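Local coordinates for protein subclass B3 metallo-beta-lactamase (Sphingobium indicum, PDB 7LUU) that probably hydrolyses beta-lactam antibiotics, as a subclass B3 metallo-beta-lactamase with two zinc ions in its active site, at residues V78-T83 and R106-D111; A219-S224 and R253-L258. All coordinates share one frame; numbering follows the deposited sequence.

Contact 1: V78-T83 and R106-D111; sequences VALIDT and RKLGFD
On the outer face of one sheet of the metallo-beta-lactamase fold, Leu80 and Asp82 of strand 79-82 meet Phe110 and Leu108, which lie where the chain comes off helix 98-107. The ring of Phe110 is the centre of the contact and is touched by both strand side chains. Leu80 reaches it with one methyl: CD2 sits 3.7 Å from Phe110 CD2 and 4.0 Å from Phe110 CE2, obliquely to the ring. The same methyl is 4.2 Å from Leu108 CD1, so this one branch of Leu80 touches both residues.

Two residues along the strand, on the same side, Asp82 comes to the far end of the ring. Its OD2 lies at the ring edge, near the ring plane, 3.5 Å from Phe110 CE1. The carboxylate is turned steeply to the ring, the two planes 76° apart. Because this edge carries the ring's C-H groups, the approach is consistent with a weak electrostatic attraction. Asp82 CB also packs on the ring, 4.0 Å from Phe110 CZ. The other oxygen, OD1, accepts a hydrogen bond from the backbone N of Gly84 and also bonds a glycerol, probably from the crystallisation liquor; the bond to Gly84 would limit the carboxylate's rotation.

The helix ends in a Schellman motif, with Gly109 at positive phi (95°) and its N bonded to Arg106 O at 2.9 Å. That turn sets Leu108 and Phe110, on either side of the glycine, facing the strand. With Phe110 CG anti to the carbonyl carbon (chi1 -68°), the ring extends across to Leu80 and Asp82. Tyr69, from the neighbouring strand 68-70, adds an edge-to-face contact with the Phe110 ring, while Leu80 also touches Leu89 of strand 87-90 and Phe110 packs back on Val105 of helix 98-107.

Contact 2: A219-S224 and R253-L258; sequences AIVFAS and RRMGAL
Met255 in the last turn of helix 242-257 and Leu258 just beyond it pack on Val221 and Ala223 of strand 216-223. The bond from CA to CB of Met255 does not aim at the strand. The chain bends at both later torsions (chi2 -63°, chi3 -65°), and CG and SD carry the methyl round toward it without either coming within 4.2 Å of the strand. The tip makes the contact: CE stands 4.0 Å from Ala223 CB and, more loosely, 4.4 Å from Val221 CG1.

Leu258, the first residue past the helix, leaves its CA toward the strand, and its CD1 reaches the fork of Val221. That methyl is 3.9 Å from Val221 CG1 and 4.0 Å from Val221 CG2, so it meets both branches almost equally. The touching groups are all methyls, and this is a purely apolar junction.

It belongs to the beta-alpha-beta unit formed by strand 216-223, helix 242-257 and strand 262-265, whose two strands run parallel and bond through Val221 to Ile262 and Ile264. Ala223 also touches Leu263 of that partner strand, while helix 282-300 lies against the same cluster, its Cys283 reaching Val221 and Met255 and its Tyr286 reaching Ala223 and Met255.

In the fold
The two contacts belong to different sheets of the fold. Contact 1 sits toward the periphery, its centre about 17 Å from the centre of the chain, and only Leu80 among its touching residues is buried; contact 2 lies deeper, its centre about 12 Å from that of the chain. Their chemistry follows: contact 1 mixes methyls with an aromatic ring and a carboxylate, whereas contact 2 is aliphatic side chains and a methionine. Both set the end of a helix against a strand. Their strands meet between the sheets, where Ala79 CB is 3.7 Å from Phe222 CD2. Contact 2 is nearer the metal site: the side chain of Ala223 is about 12 Å from a zinc ion.

Contact 1: V78-T83 and R106-D111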
ATOM      1  N   VAL A  78       4.021   6.637   1.204  1.00 11.74           N
ATOM      2  CA  VAL A  78       4.537   6.325  -0.142  1.00 12.69           C
ATOM      3  C   VAL A  78       6.041   6.112   0.004  1.00 13.73           C
ATOM      4  O   VAL A  78       6.731   6.977   0.569  1.00 13.98           O
ATOM      5  CB  VAL A  78       4.257   7.481  -1.141  1.00 11.24           C
ATOM      6  CG1 VAL A  78       4.815   7.139  -2.555  1.00 12.83           C
ATOM      7  CG2 VAL A  78       2.735   7.829  -1.163  1.00 13.45           C
ATOM      8  N   ALA A  79       6.551   4.968  -0.462  1.00 13.30           N
ATOM      9  CA  ALA A  79       7.993   4.684  -0.322  1.00 12.11           C
ATOM     10  C   ALA A  79       8.701   4.825  -1.660  1.00 12.87           C
ATOM     11  O   ALA A  79       8.078   4.734  -2.716  1.00 14.50           O
ATOM     12  CB  ALA A  79       8.239   3.262   0.200  1.00 14.16           C
ATOM     13  N   LEU A  80      10.016   5.058  -1.613  1.00 12.65           N
ATOM     14  CA  LEU A  80      10.864   5.191  -2.814  1.00 12.95           C
ATOM     15  C   LEU A  80      12.117   4.374  -2.535  1.00 15.62           C
ATOM     16  O   LEU A  80      12.733   4.528  -1.475  1.00 15.94           O
ATOM     17  CB  LEU A  80      11.228   6.667  -3.098  1.00 15.35           C
ATOM     18  CG  LEU A  80      12.184   6.766  -4.261  1.00 12.99           C
ATOM     19  CD1 LEU A  80      11.335   6.627  -5.572  1.00 16.38           C
ATOM     20  CD2 LEU A  80      12.798   8.176  -4.160  1.00 17.00           C
ATOM     21  N   ILE A  81      12.426   3.437  -3.425  1.00 13.46           N
ATOM     22  CA  ILE A  81      13.626   2.595  -3.291  1.00 15.35           C
ATOM     23  C   ILE A  81      14.554   2.908  -4.440  1.00 16.89           C
ATOM     24  O   ILE A  81      14.155   2.795  -5.608  1.00 14.90           O
ATOM     25  CB  ILE A  81      13.271   1.090  -3.314  1.00 15.88           C
ATOM     26  CG1 ILE A  81      12.217   0.791  -2.240  1.00 19.09           C
ATOM     27  CG2 ILE A  81      14.564   0.197  -3.161  1.00 17.76           C
ATOM     28  CD1 ILE A  81      11.637  -0.611  -2.421  1.00 16.99           C
ATOM     29  N   ASP A  82      15.794   3.266  -4.125  1.00 15.65           N
ATOM     30  CA  ASP A  82      16.827   3.461  -5.135  1.00 20.14           C
ATOM     31  C   ASP A  82      17.594   2.148  -5.300  1.00 21.07           C
ATOM     32  O   ASP A  82      18.433   1.797  -4.469  1.00 23.11           O
ATOM     33  CB  ASP A  82      17.730   4.623  -4.741  1.00 20.91           C
ATOM     34  CG  ASP A  82      18.903   4.782  -5.675  1.00 27.20           C
ATOM     35  OD1 ASP A  82      18.901   4.079  -6.708  1.00 24.14           O
ATOM     36  OD2 ASP A  82      19.862   5.549  -5.287  1.00 30.62           O
ATOM     37  N   THR A  83      17.373   1.444  -6.424  1.00 19.34           N
ATOM     38  CA  THR A  83      17.887   0.082  -6.543  1.00 21.91           C
ATOM     39  C   THR A  83      19.286   0.018  -7.151  1.00 26.49           C
ATOM     40  O   THR A  83      19.881  -1.059  -7.175  1.00 27.11           O
ATOM     41  CB  THR A  83      16.973  -0.759  -7.426  1.00 24.16           C
ATOM     42  OG1 THR A  83      17.158  -0.295  -8.783  1.00 22.64           O
ATOM     43  CG2 THR A  83      15.453  -0.550  -7.064  1.00 17.11           C
ATOM     44  N   ARG A 106      11.972  14.642  -6.252  1.00 16.19           N
ATOM     45  CA  ARG A 106      12.972  15.624  -6.664  1.00 16.46           C
ATOM     46  C   ARG A 106      13.686  16.269  -5.487  1.00 18.56           C
ATOM     47  O   ARG A 106      14.894  16.596  -5.580  1.00 19.35           O
ATOM     48  CB  ARG A 106      12.278  16.681  -7.529  1.00 15.20           C
ATOM     49  CG  ARG A 106      11.960  16.152  -8.927  1.00 18.87           C
ATOM     50  CD  ARG A 106      11.397  17.334  -9.766  1.00 23.59           C
ATOM     51  NE  ARG A 106      11.035  16.826 -11.067  1.00 39.41           N
ATOM     52  CZ  ARG A 106       9.778  16.601 -11.433  1.00 48.47           C
ATOM     53  NH1 ARG A 106       9.530  16.089 -12.636  1.00 57.76           N
ATOM     54  NH2 ARG A 106       8.784  16.914 -10.598  1.00 40.38           N
ATOM     55  N   LYS A 107      12.974  16.504  -4.371  1.00 19.46           N
ATOM     56  CA  LYS A 107      13.622  17.127  -3.216  1.00 18.21           C
ATOM     57  C   LYS A 107      14.741  16.264  -2.674  1.00 20.31           C
ATOM     58  O   LYS A 107      15.727  16.782  -2.137  1.00 21.89           O
ATOM     59  CB  LYS A 107      12.605  17.358  -2.113  1.00 17.84           C
ATOM     60  CG  LYS A 107      11.612  18.429  -2.371  1.00 23.28           C
ATOM     61  CD  LYS A 107      10.559  18.466  -1.241  1.00 30.23           C
ATOM     62  CE  LYS A 107       9.675  19.720  -1.443  1.00 41.61           C
ATOM     63  NZ  LYS A 107       8.709  19.849  -0.344  1.00 46.47           N
ATOM     64  N   LEU A 108      14.616  14.945  -2.813  1.00 18.25           N
ATOM     65  CA  LEU A 108      15.654  13.998  -2.413  1.00 18.63           C
ATOM     66  C   LEU A 108      16.804  13.927  -3.410  1.00 20.43           C
ATOM     67  O   LEU A 108      17.754  13.171  -3.155  1.00 24.75           O
ATOM     68  CB  LEU A 108      15.061  12.598  -2.245  1.00 15.87           C
ATOM     69  CG  LEU A 108      14.054  12.440  -1.081  1.00 17.65           C
ATOM     70  CD1 LEU A 108      13.503  10.975  -1.106  1.00 20.71           C
ATOM     71  CD2 LEU A 108      14.807  12.661   0.246  1.00 17.85           C
ATOM     72  N   GLY A 109      16.702  14.606  -4.554  1.00 19.68           N
ATOM     73  CA  GLY A 109      17.738  14.619  -5.554  1.00 19.02           C
ATOM     74  C   GLY A 109      17.573  13.616  -6.653  1.00 21.52           C
ATOM     75  O   GLY A 109      18.517  13.401  -7.420  1.00 21.76           O
ATOM     76  N   PHE A 110      16.394  13.012  -6.786  1.00 17.75           N
ATOM     77  CA  PHE A 110      16.176  11.977  -7.787  1.00 17.48           C
ATOM     78  C   PHE A 110      15.357  12.527  -8.961  1.00 19.96           C
ATOM     79  O   PHE A 110      14.602  13.508  -8.826  1.00 21.45           O
ATOM     80  CB  PHE A 110      15.419  10.794  -7.151  1.00 17.48           C
ATOM     81  CG  PHE A 110      16.232  10.019  -6.121  1.00 18.64           C
ATOM     82  CD1 PHE A 110      17.254   9.207  -6.524  1.00 18.68           C
ATOM     83  CD2 PHE A 110      15.872  10.049  -4.795  1.00 18.54           C
ATOM     84  CE1 PHE A 110      18.001   8.472  -5.623  1.00 23.20           C
ATOM     85  CE2 PHE A 110      16.632   9.319  -3.845  1.00 20.00           C
ATOM     86  CZ  PHE A 110      17.677   8.554  -4.256  1.00 23.31           C
ATOM     87  N   ASP A 111      15.505  11.858 -10.120  1.00 19.18           N
ATOM     88  CA  ASP A 111      14.737  12.171 -11.321  1.00 18.22           C
ATOM     89  C   ASP A 111      13.597  11.175 -11.404  1.00 16.16           C
ATOM     90  O   ASP A 111      13.862   9.969 -11.557  1.00 17.96           O
ATOM     91  CB  ASP A 111      15.636  12.066 -12.553  1.00 17.91           C
ATOM     92  CG  ASP A 111      14.967  12.543 -13.817  1.00 19.50           C
ATOM     93  OD1 ASP A 111      13.721  12.640 -13.871  1.00 21.58           O
ATOM     94  OD2 ASP A 111      15.729  12.805 -14.808  1.00 28.53           O
TER

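Contact 2: A219-S224 and R253-L258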
ATOM      1  N   ALA A 219      15.687  -5.577   7.189  1.00 17.49           N
ATOM      2  CA  ALA A 219      14.533  -6.079   6.468  1.00 16.61           C
ATOM      3  C   ALA A 219      13.366  -5.111   6.618  1.00 19.53           C
ATOM      4  O   ALA A 219      12.870  -4.906   7.746  1.00 17.48           O
ATOM      5  CB  ALA A 219      14.141  -7.432   7.042  1.00 20.04           C
ATOM      6  N   ILE A 220      12.949  -4.475   5.511  1.00 15.02           N
ATOM      7  CA  ILE A 220      11.861  -3.499   5.560  1.00 14.31           C
ATOM      8  C   ILE A 220      10.587  -4.179   5.050  1.00 15.41           C
ATOM      9  O   ILE A 220      10.593  -4.928   4.046  1.00 14.67           O
ATOM     10  CB  ILE A 220      12.185  -2.269   4.682  1.00 15.57           C
ATOM     11  CG1 ILE A 220      13.503  -1.618   5.204  1.00 18.12           C
ATOM     12  CG2 ILE A 220      11.061  -1.284   4.743  1.00 16.25           C
ATOM     13  CD1 ILE A 220      13.844  -0.320   4.353  1.00 20.80           C
ATOM     14  N   VAL A 221       9.460  -3.877   5.699  1.00 13.27           N
ATOM     15  CA  VAL A 221       8.166  -4.354   5.258  1.00 12.73           C
ATOM     16  C   VAL A 221       7.284  -3.136   5.021  1.00 13.49           C
ATOM     17  O   VAL A 221       7.083  -2.352   5.949  1.00 14.61           O
ATOM     18  CB  VAL A 221       7.520  -5.232   6.342  1.00 14.04           C
ATOM     19  CG1 VAL A 221       6.085  -5.656   5.930  1.00 13.56           C
ATOM     20  CG2 VAL A 221       8.392  -6.488   6.503  1.00 14.84           C
ATOM     21  N   PHE A 222       6.685  -3.032   3.814  1.00 12.80           N
ATOM     22  CA  PHE A 222       5.669  -2.015   3.547  1.00 11.85           C
ATOM     23  C   PHE A 222       4.362  -2.767   3.561  1.00 11.85           C
ATOM     24  O   PHE A 222       4.070  -3.528   2.613  1.00 13.84           O
ATOM     25  CB  PHE A 222       5.943  -1.331   2.203  1.00 11.69           C
ATOM     26  CG  PHE A 222       5.060  -0.085   1.960  1.00 11.64           C
ATOM     27  CD1 PHE A 222       3.688  -0.217   1.897  1.00 12.44           C
ATOM     28  CD2 PHE A 222       5.630   1.208   1.876  1.00 12.50           C
ATOM     29  CE1 PHE A 222       2.892   0.872   1.638  1.00 11.66           C
ATOM     30  CE2 PHE A 222       4.833   2.310   1.598  1.00 14.43           C
ATOM     31  CZ  PHE A 222       3.464   2.155   1.490  1.00 13.85           C
ATOM     32  N   ALA A 223       3.616  -2.628   4.668  1.00 12.96           N
ATOM     33  CA  ALA A 223       2.420  -3.463   4.933  1.00 12.25           C
ATOM     34  C   ALA A 223       1.186  -2.826   4.350  1.00 12.76           C
ATOM     35  O   ALA A 223       0.966  -1.622   4.508  1.00 13.94           O
ATOM     36  CB  ALA A 223       2.222  -3.627   6.464  1.00 15.12           C
ATOM     37  N   SER A 224       0.391  -3.624   3.617  1.00 13.65           N
ATOM     38  CA  SER A 224      -0.937  -3.145   3.264  1.00 13.68           C
ATOM     39  C   SER A 224      -1.775  -2.965   4.512  1.00 12.11           C
ATOM     40  O   SER A 224      -1.488  -3.547   5.580  1.00 15.73           O
ATOM     41  CB  SER A 224      -1.672  -4.127   2.345  1.00 13.71           C
ATOM     42  OG  SER A 224      -2.061  -5.296   3.123  1.00 15.89           O
ATOM     43  N   ARG A 253      -0.805 -14.794   9.786  1.00 20.57           N
ATOM     44  CA  ARG A 253       0.265 -15.796   9.775  1.00 20.51           C
ATOM     45  C   ARG A 253       1.470 -15.287   8.987  1.00 20.02           C
ATOM     46  O   ARG A 253       2.620 -15.404   9.459  1.00 20.65           O
ATOM     47  CB  ARG A 253      -0.213 -17.128   9.167  1.00 21.40           C
ATOM     48  CG  ARG A 253      -1.302 -17.874   9.995  1.00 25.83           C
ATOM     49  CD  ARG A 253      -1.603 -19.331   9.483  1.00 31.47           C
ATOM     50  NE  ARG A 253      -2.221 -19.387   8.156  1.00 37.05           N
ATOM     51  CZ  ARG A 253      -3.544 -19.336   7.936  1.00 28.81           C
ATOM     52  NH1 ARG A 253      -4.394 -19.225   8.949  1.00 42.77           N
ATOM     53  NH2 ARG A 253      -4.006 -19.398   6.716  1.00 32.39           N
ATOM     54  N   ARG A 254       1.210 -14.629   7.852  1.00 19.04           N
ATOM     55  CA  ARG A 254       2.289 -14.056   7.046  1.00 19.57           C
ATOM     56  C   ARG A 254       3.007 -12.985   7.833  1.00 20.48           C
ATOM     57  O   ARG A 254       4.251 -12.959   7.903  1.00 21.78           O
ATOM     58  CB  ARG A 254       1.742 -13.469   5.739  1.00 20.96           C
ATOM     59  CG  ARG A 254       2.776 -12.634   4.960  1.00 18.35           C
ATOM     60  CD  ARG A 254       3.943 -13.560   4.534  1.00 19.23           C
ATOM     61  NE  ARG A 254       3.396 -14.725   3.834  1.00 22.87           N
ATOM     62  CZ  ARG A 254       3.857 -15.972   3.953  1.00 25.41           C
ATOM     63  NH1 ARG A 254       4.909 -16.239   4.736  1.00 27.40           N
ATOM     64  NH2 ARG A 254       3.254 -16.974   3.320  1.00 33.29           N
ATOM     65  N   MET A 255       2.239 -12.040   8.393  1.00 17.95           N
ATOM     66  CA  MET A 255       2.872 -10.916   9.086  1.00 17.92           C
ATOM     67  C   MET A 255       3.637 -11.370  10.339  1.00 23.34           C
ATOM     68  O   MET A 255       4.644 -10.762  10.699  1.00 26.83           O
ATOM     69  CB  MET A 255       1.794  -9.881   9.449  1.00 19.39           C
ATOM     70  CG  MET A 255       1.274  -9.171   8.232  1.00 25.79           C
ATOM     71  SD  MET A 255       2.508  -8.164   7.319  1.00 31.61           S
ATOM     72  CE  MET A 255       2.815  -6.977   8.552  1.00 30.89           C
ATOM     73  N   GLY A 256       3.231 -12.465  10.962  1.00 24.59           N
ATOM     74  CA  GLY A 256       4.014 -13.049  12.044  1.00 30.91           C
ATOM     75  C   GLY A 256       5.286 -13.746  11.588  1.00 33.17           C
ATOM     76  O   GLY A 256       6.241 -13.829  12.373  1.00 34.64           O
ATOM     77  N   ALA A 257       5.332 -14.234  10.349  1.00 28.60           N
ATOM     78  CA  ALA A 257       6.498 -14.923   9.794  1.00 31.25           C
ATOM     79  C   ALA A 257       7.554 -13.987   9.208  1.00 31.20           C
ATOM     80  O   ALA A 257       8.716 -14.392   9.067  1.00 28.73           O
ATOM     81  CB  ALA A 257       6.081 -15.901   8.688  1.00 35.80           C
ATOM     82  N   LEU A 258       7.189 -12.766   8.813  1.00 21.98           N
ATOM     83  CA  LEU A 258       8.127 -11.922   8.107  1.00 21.46           C
ATOM     84  C   LEU A 258       9.266 -11.493   8.994  1.00 23.11           C
ATOM     85  O   LEU A 258       9.072 -11.157  10.165  1.00 25.29           O
ATOM     86  CB  LEU A 258       7.428 -10.651   7.607  1.00 19.59           C
ATOM     87  CG  LEU A 258       6.605 -10.780   6.372  1.00 24.01           C
ATOM     88  CD1 LEU A 258       5.787  -9.511   6.144  1.00 23.14           C
ATOM     89  CD2 LEU A 258       7.505 -11.164   5.171  1.00 27.43           C
TER